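Side-chain contacts in uncharacterized protein TCIL3000_10_9440 (Trypanosoma congolense, PDB 5KMX), which is of unknown function but, as a transmembrane insect-stage surface antigen with a bilobed ectodomain, may act as a sensor: residues G71-V76 with S196-R201; D120-K125 with G131-E136. All coordinates share one frame; numbering follows the deposited sequence.

Contact 1: G71-V76 with S196-R201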
loop_
_atom_site.group_PDB
_atom_site.type_symbol
_atom_site.label_atom_id
_atom_site.label_comp_id
_atom_site.label_asym_id
_atom_site.label_seq_id
_atom_site.Cartn_x
_atom_site.Cartn_y
_atom_site.Cartn_z
ATOM N N GLY A 71 8.835 11.703 -13.441
ATOM C CA GLY A 71 8.151 11.545 -12.168
ATOM C C GLY A 71 7.434 10.222 -11.976
ATOM O O GLY A 71 6.759 10.032 -10.962
ATOM N N ARG A 72 7.571 9.312 -12.937
ATOM C CA ARG A 72 6.945 7.993 -12.842
ATOM C C ARG A 72 7.965 6.859 -12.822
ATOM O O ARG A 72 8.940 6.868 -13.574
ATOM C CB ARG A 72 5.970 7.777 -13.998
ATOM C CG ARG A 72 4.609 8.413 -13.776
ATOM C CD ARG A 72 4.506 9.774 -14.430
ATOM N NE ARG A 72 3.982 9.663 -15.788
ATOM C CZ ARG A 72 4.304 10.472 -16.794
ATOM N NH1 ARG A 72 3.766 10.277 -17.988
ATOM N NH2 ARG A 72 5.164 11.467 -16.618
ATOM N N LEU A 73 7.714 5.883 -11.956
ATOM C CA LEU A 73 8.568 4.712 -11.818
ATOM C C LEU A 73 8.002 3.538 -12.608
ATOM O O LEU A 73 6.918 3.045 -12.302
ATOM C CB LEU A 73 8.712 4.332 -10.342
ATOM C CG LEU A 73 9.459 3.034 -10.018
ATOM C CD1 LEU A 73 10.956 3.201 -10.227
ATOM C CD2 LEU A 73 9.151 2.590 -8.600
ATOM N N THR A 74 8.738 3.094 -13.622
ATOM C CA THR A 74 8.350 1.915 -14.388
ATOM C C THR A 74 9.053 0.679 -13.837
ATOM O O THR A 74 10.280 0.656 -13.716
ATOM C CB THR A 74 8.687 2.061 -15.882
ATOM O OG1 THR A 74 8.119 3.274 -16.390
ATOM C CG2 THR A 74 8.138 0.879 -16.671
ATOM N N VAL A 75 8.267 -0.342 -13.509
ATOM C CA VAL A 75 8.801 -1.605 -13.011
ATOM C C VAL A 75 8.383 -2.750 -13.924
ATOM O O VAL A 75 7.202 -2.907 -14.235
ATOM C CB VAL A 75 8.322 -1.903 -11.577
ATOM C CG1 VAL A 75 8.845 -3.259 -11.110
ATOM C CG2 VAL A 75 8.766 -0.799 -10.625
ATOM N N VAL A 76 9.358 -3.551 -14.341
ATOM C CA VAL A 76 9.097 -4.726 -15.162
ATOM C C VAL A 76 9.159 -5.972 -14.288
ATOM O O VAL A 76 10.192 -6.262 -13.686
ATOM C CB VAL A 76 10.106 -4.848 -16.319
ATOM C CG1 VAL A 76 9.697 -5.957 -17.269
ATOM C CG2 VAL A 76 10.220 -3.527 -17.071
ATOM N N SER A 196 15.791 7.183 -1.601
ATOM C CA SER A 196 16.604 7.015 -2.802
ATOM C C SER A 196 16.272 5.711 -3.524
ATOM O O SER A 196 16.678 5.508 -4.669
ATOM C CB SER A 196 18.091 7.047 -2.446
ATOM O OG SER A 196 18.382 6.125 -1.410
ATOM N N SER A 197 15.532 4.835 -2.851
ATOM C CA SER A 197 15.145 3.553 -3.424
ATOM C C SER A 197 13.711 3.197 -3.044
ATOM O O SER A 197 13.198 3.653 -2.019
ATOM C CB SER A 197 16.099 2.450 -2.960
ATOM O OG SER A 197 15.906 2.155 -1.588
ATOM N N VAL A 198 13.073 2.384 -3.882
ATOM C CA VAL A 198 11.709 1.926 -3.643
ATOM C C VAL A 198 11.680 0.411 -3.464
ATOM O O VAL A 198 12.292 -0.325 -4.237
ATOM C CB VAL A 198 10.773 2.323 -4.801
ATOM C CG1 VAL A 198 9.371 1.769 -4.577
ATOM C CG2 VAL A 198 10.731 3.837 -4.951
ATOM N N ASN A 199 10.956 -0.045 -2.446
ATOM C CA ASN A 199 10.823 -1.468 -2.168
ATOM C C ASN A 199 9.594 -2.053 -2.858
ATOM O O ASN A 199 8.466 -1.653 -2.574
ATOM C CB ASN A 199 10.750 -1.703 -0.658
ATOM C CG ASN A 199 10.629 -3.173 -0.301
ATOM O OD1 ASN A 199 9.655 -3.589 0.325
ATOM N ND2 ASN A 199 11.618 -3.966 -0.697
ATOM N N VAL A 200 9.821 -3.003 -3.762
ATOM C CA VAL A 200 8.740 -3.608 -4.533
ATOM C C VAL A 200 8.377 -4.979 -3.975
ATOM O O VAL A 200 9.253 -5.749 -3.588
ATOM C CB VAL A 200 9.122 -3.744 -6.021
ATOM C CG1 VAL A 200 7.971 -4.345 -6.818
ATOM C CG2 VAL A 200 9.514 -2.388 -6.590
ATOM N N ARG A 201 7.080 -5.274 -3.946
ATOM C CA ARG A 201 6.574 -6.535 -3.414
ATOM C C ARG A 201 5.450 -7.088 -4.286
ATOM O O ARG A 201 4.575 -6.343 -4.728
ATOM C CB ARG A 201 6.083 -6.344 -1.976
ATOM C CG ARG A 201 7.206 -6.104 -0.978
ATOM C CD ARG A 201 6.810 -5.157 0.139
ATOM N NE ARG A 201 5.935 -5.777 1.132
ATOM C CZ ARG A 201 5.999 -5.545 2.443
ATOM N NH1 ARG A 201 5.158 -6.156 3.264
ATOM N NH2 ARG A 201 6.903 -4.711 2.943
#
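Leu-73 drives the end of its side chain onto the isopropyl group of Val-198, the two reaching toward each other tip to tip: Leu-73 CD2 lies 4.1 Å from Val-198 CG1 and an equal distance from Val-198 CB, with the second methyl scarcely farther. The leucine reaches so far because its chain is stretched, with CG trans to the main-chain nitrogen (chi1 174°) and CD2 continuing roughly trans to CA. Two residues further along both strands, the shorter Val-75 meets Val-200 less closely, Val-75 CG2 to Val-200 CG2 being 4.4 Å. Both pairs are purely apolar and buried. The strands run in the same general direction but are not hydrogen-bonded neighbours; their backbones stand 9.2 Å apart between the CA atoms of Leu-73 and Val-198, and 8.7 Å between those of Val-75 and Val-200, a spacing filled by side chains facing each other.

Strict alternation puts residues 73 and 75, and 198 and 200, on the inward side. The backbone of 72-76 is instead paired with strand 85-100, where backbone hydrogen bonds join Leu-73 to Thr-89 and Val-75 to Arg-87. Leu-155 and Leu-91 beside Leu-73, Leu-62 beside Val-75 and Leu-64 beside Val-198 extend the same apolar cluster. Such end-to-end packing of every second residue from strands facing each other is characteristic of the hydrophobic core inside a curled, branched beta-sheet, here probably the core of one lobe of the bilobed ectodomain.

Contact 2: D120-K125 with G131-E136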
loop_
_atom_site.group_PDB
_atom_site.type_symbol
_atom_site.label_atom_id
_atom_site.label_comp_id
_atom_site.label_asym_id
_atom_site.label_seq_id
_atom_site.Cartn_x
_atom_site.Cartn_y
_atom_site.Cartn_z
ATOM N N ASP A 120 -5.170 25.444 14.757
ATOM C CA ASP A 120 -4.150 26.227 14.063
ATOM C C ASP A 120 -2.786 25.540 14.066
ATOM O O ASP A 120 -1.933 25.859 13.240
ATOM C CB ASP A 120 -4.025 27.631 14.671
ATOM C CG ASP A 120 -4.139 27.633 16.182
ATOM O OD1 ASP A 120 -3.932 26.568 16.797
ATOM O OD2 ASP A 120 -4.434 28.704 16.754
ATOM N N GLU A 121 -2.571 24.602 14.986
ATOM C CA GLU A 121 -1.337 23.826 14.972
ATOM C C GLU A 121 -1.419 22.806 13.840
ATOM O O GLU A 121 -0.458 22.621 13.093
ATOM C CB GLU A 121 -1.087 23.143 16.322
ATOM C CG GLU A 121 -2.109 22.093 16.717
ATOM C CD GLU A 121 -1.858 21.536 18.106
ATOM O OE1 GLU A 121 -1.950 22.308 19.084
ATOM O OE2 GLU A 121 -1.562 20.328 18.220
ATOM N N PHE A 122 -2.577 22.161 13.711
ATOM C CA PHE A 122 -2.855 21.294 12.570
ATOM C C PHE A 122 -2.618 22.080 11.288
ATOM O O PHE A 122 -2.061 21.564 10.318
ATOM C CB PHE A 122 -4.297 20.769 12.621
ATOM C CG PHE A 122 -4.689 19.931 11.431
ATOM C CD1 PHE A 122 -5.053 20.526 10.232
ATOM C CD2 PHE A 122 -4.713 18.548 11.518
ATOM C CE1 PHE A 122 -5.414 19.759 9.140
ATOM C CE2 PHE A 122 -5.079 17.777 10.430
ATOM C CZ PHE A 122 -5.430 18.384 9.240
ATOM N N ARG A 123 -3.046 23.338 11.302
ATOM C CA ARG A 123 -2.842 24.243 10.181
ATOM C C ARG A 123 -1.354 24.469 9.955
ATOM O O ARG A 123 -0.868 24.421 8.825
ATOM C CB ARG A 123 -3.537 25.579 10.440
ATOM C CG ARG A 123 -3.836 26.383 9.192
ATOM C CD ARG A 123 -4.184 27.823 9.543
ATOM N NE ARG A 123 -4.967 28.474 8.490
ATOM C CZ ARG A 123 -6.129 29.102 8.675
ATOM N NH1 ARG A 123 -6.745 29.652 7.639
ATOM N NH2 ARG A 123 -6.684 29.189 9.880
ATOM N N ASN A 124 -0.635 24.705 11.048
ATOM C CA ASN A 124 0.791 24.994 10.988
ATOM C C ASN A 124 1.596 23.772 10.545
ATOM O O ASN A 124 2.505 23.896 9.729
ATOM C CB ASN A 124 1.299 25.494 12.347
ATOM C CG ASN A 124 0.840 26.910 12.670
ATOM O OD1 ASN A 124 0.822 27.788 11.806
ATOM N ND2 ASN A 124 0.475 27.136 13.930
ATOM N N LYS A 125 1.265 22.598 11.084
ATOM C CA LYS A 125 1.925 21.356 10.674
ATOM C C LYS A 125 1.825 21.164 9.167
ATOM O O LYS A 125 2.812 20.839 8.510
ATOM C CB LYS A 125 1.319 20.137 11.385
ATOM C CG LYS A 125 2.025 19.739 12.671
ATOM C CD LYS A 125 1.557 20.580 13.841
ATOM C CE LYS A 125 2.218 20.148 15.138
ATOM N NZ LYS A 125 1.598 20.807 16.319
ATOM N N GLY A 131 2.898 21.028 3.093
ATOM C CA GLY A 131 1.543 20.892 2.585
ATOM C C GLY A 131 0.814 22.217 2.456
ATOM O O GLY A 131 1.350 23.265 2.819
ATOM N N ARG A 132 -0.410 22.163 1.935
ATOM C CA ARG A 132 -1.267 23.339 1.813
ATOM C C ARG A 132 -2.578 23.136 2.565
ATOM O O ARG A 132 -3.195 22.074 2.475
ATOM C CB ARG A 132 -1.558 23.653 0.343
ATOM C CG ARG A 132 -0.444 24.405 -0.365
ATOM C CD ARG A 132 -0.951 25.058 -1.642
ATOM N NE ARG A 132 -1.156 24.087 -2.720
ATOM C CZ ARG A 132 -0.508 24.086 -3.886
ATOM N NH1 ARG A 132 -0.782 23.152 -4.785
ATOM N NH2 ARG A 132 0.409 25.008 -4.167
ATOM N N TYR A 133 -2.998 24.164 3.297
ATOM C CA TYR A 133 -4.223 24.104 4.084
ATOM C C TYR A 133 -5.362 24.864 3.409
ATOM O O TYR A 133 -5.154 25.934 2.834
ATOM C CB TYR A 133 -3.985 24.664 5.486
ATOM C CG TYR A 133 -5.213 24.618 6.363
ATOM C CD1 TYR A 133 -5.553 23.463 7.054
ATOM C CD2 TYR A 133 -6.039 25.725 6.494
ATOM C CE1 TYR A 133 -6.677 23.414 7.854
ATOM C CE2 TYR A 133 -7.163 25.686 7.294
ATOM C CZ TYR A 133 -7.477 24.529 7.973
ATOM O OH TYR A 133 -8.599 24.482 8.768
ATOM N N THR A 134 -6.562 24.298 3.488
ATOM C CA THR A 134 -7.760 24.903 2.910
ATOM C C THR A 134 -8.875 24.976 3.950
ATOM O O THR A 134 -9.200 23.976 4.589
ATOM C CB THR A 134 -8.256 24.106 1.687
ATOM O OG1 THR A 134 -7.243 24.099 0.675
ATOM C CG2 THR A 134 -9.530 24.718 1.120
ATOM N N THR A 135 -9.459 26.161 4.112
ATOM C CA THR A 135 -10.564 26.356 5.045
ATOM C C THR A 135 -11.896 26.022 4.382
ATOM O O THR A 135 -12.107 26.340 3.211
ATOM C CB THR A 135 -10.614 27.807 5.568
ATOM O OG1 THR A 135 -10.681 28.717 4.465
ATOM C CG2 THR A 135 -9.384 28.120 6.406
ATOM N N GLU A 136 -12.789 25.385 5.135
ATOM C CA GLU A 136 -14.116 25.029 4.634
ATOM C C GLU A 136 -15.227 25.682 5.453
ATOM O O GLU A 136 -16.401 25.611 5.086
ATOM C CB GLU A 136 -14.297 23.508 4.633
ATOM C CG GLU A 136 -13.435 22.779 3.610
ATOM C CD GLU A 136 -13.725 23.207 2.185
ATOM O OE1 GLU A 136 -14.881 23.583 1.898
ATOM O OE2 GLU A 136 -12.798 23.164 1.349
#
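Arg-123 lays its aliphatic stem across one face of the Tyr-133 ring. Its CG makes a CH-pi contact, 3.7 Å from the ring centroid and 19° off the normal, displaced toward the CD2 side. With CG trans to the main-chain nitrogen (chi1 -158°) and the chain extended as far as NE, the arginine runs on over the ring rim, and the guanidinium comes to lie with one face over Tyr-133 CE2. The two planes are 49° apart, too inclined for a parallel stack. Beyond the ring, NH1 reaches the methyl of Thr-135, Arg-123 NH1 to Thr-135 CG2 being 3.3 Å.

Phe-122 approaches the same tyrosine from its rim: Phe-122 CE1 and Tyr-133 CE1 meet at 4.1 Å, edge against edge, the two side chains crossing at about a right angle. Tyr-133 itself has CG trans to its nitrogen, which carries the ring out toward the helix. Its hydroxyl is hydrogen-bonded to His-119 NE2, one helical turn before Arg-123, and this should limit ring movement. Phe-122 also packs on Tyr-99 and Cys-149. Helix 120-125 and strand 132-135 run roughly antiparallel, axes 8.3 Å apart at closest, a compact helix-turn-strand unit in which the helix packs on a sheet and is tied to it by the Cys-126–Cys-149 disulfide, consistent with the outlying lobe.

In the fold
The two contacts lie in separate parts of the molecule, contact 2 far out: their centres lie 31 Å apart and their nearest atoms about 16 Å, with no touch between them. Contact 2 is nested in the chain between the two strands of contact 1, so the polypeptide leaves the buried core after 71-76, builds the outlying helix and strand, and returns to 196-201. The long antiparallel strands 85-100 and 145-165 join them. At one end they flank 71-76 and 196-201 respectively; toward the other, 145-165 pairs with 132-135, and Trp-98 of 85-100 touches Glu-136. This continuous sheet spanning two packing centres, one buried and one at the surface, is consistent with the bilobed architecture described for this ectodomain.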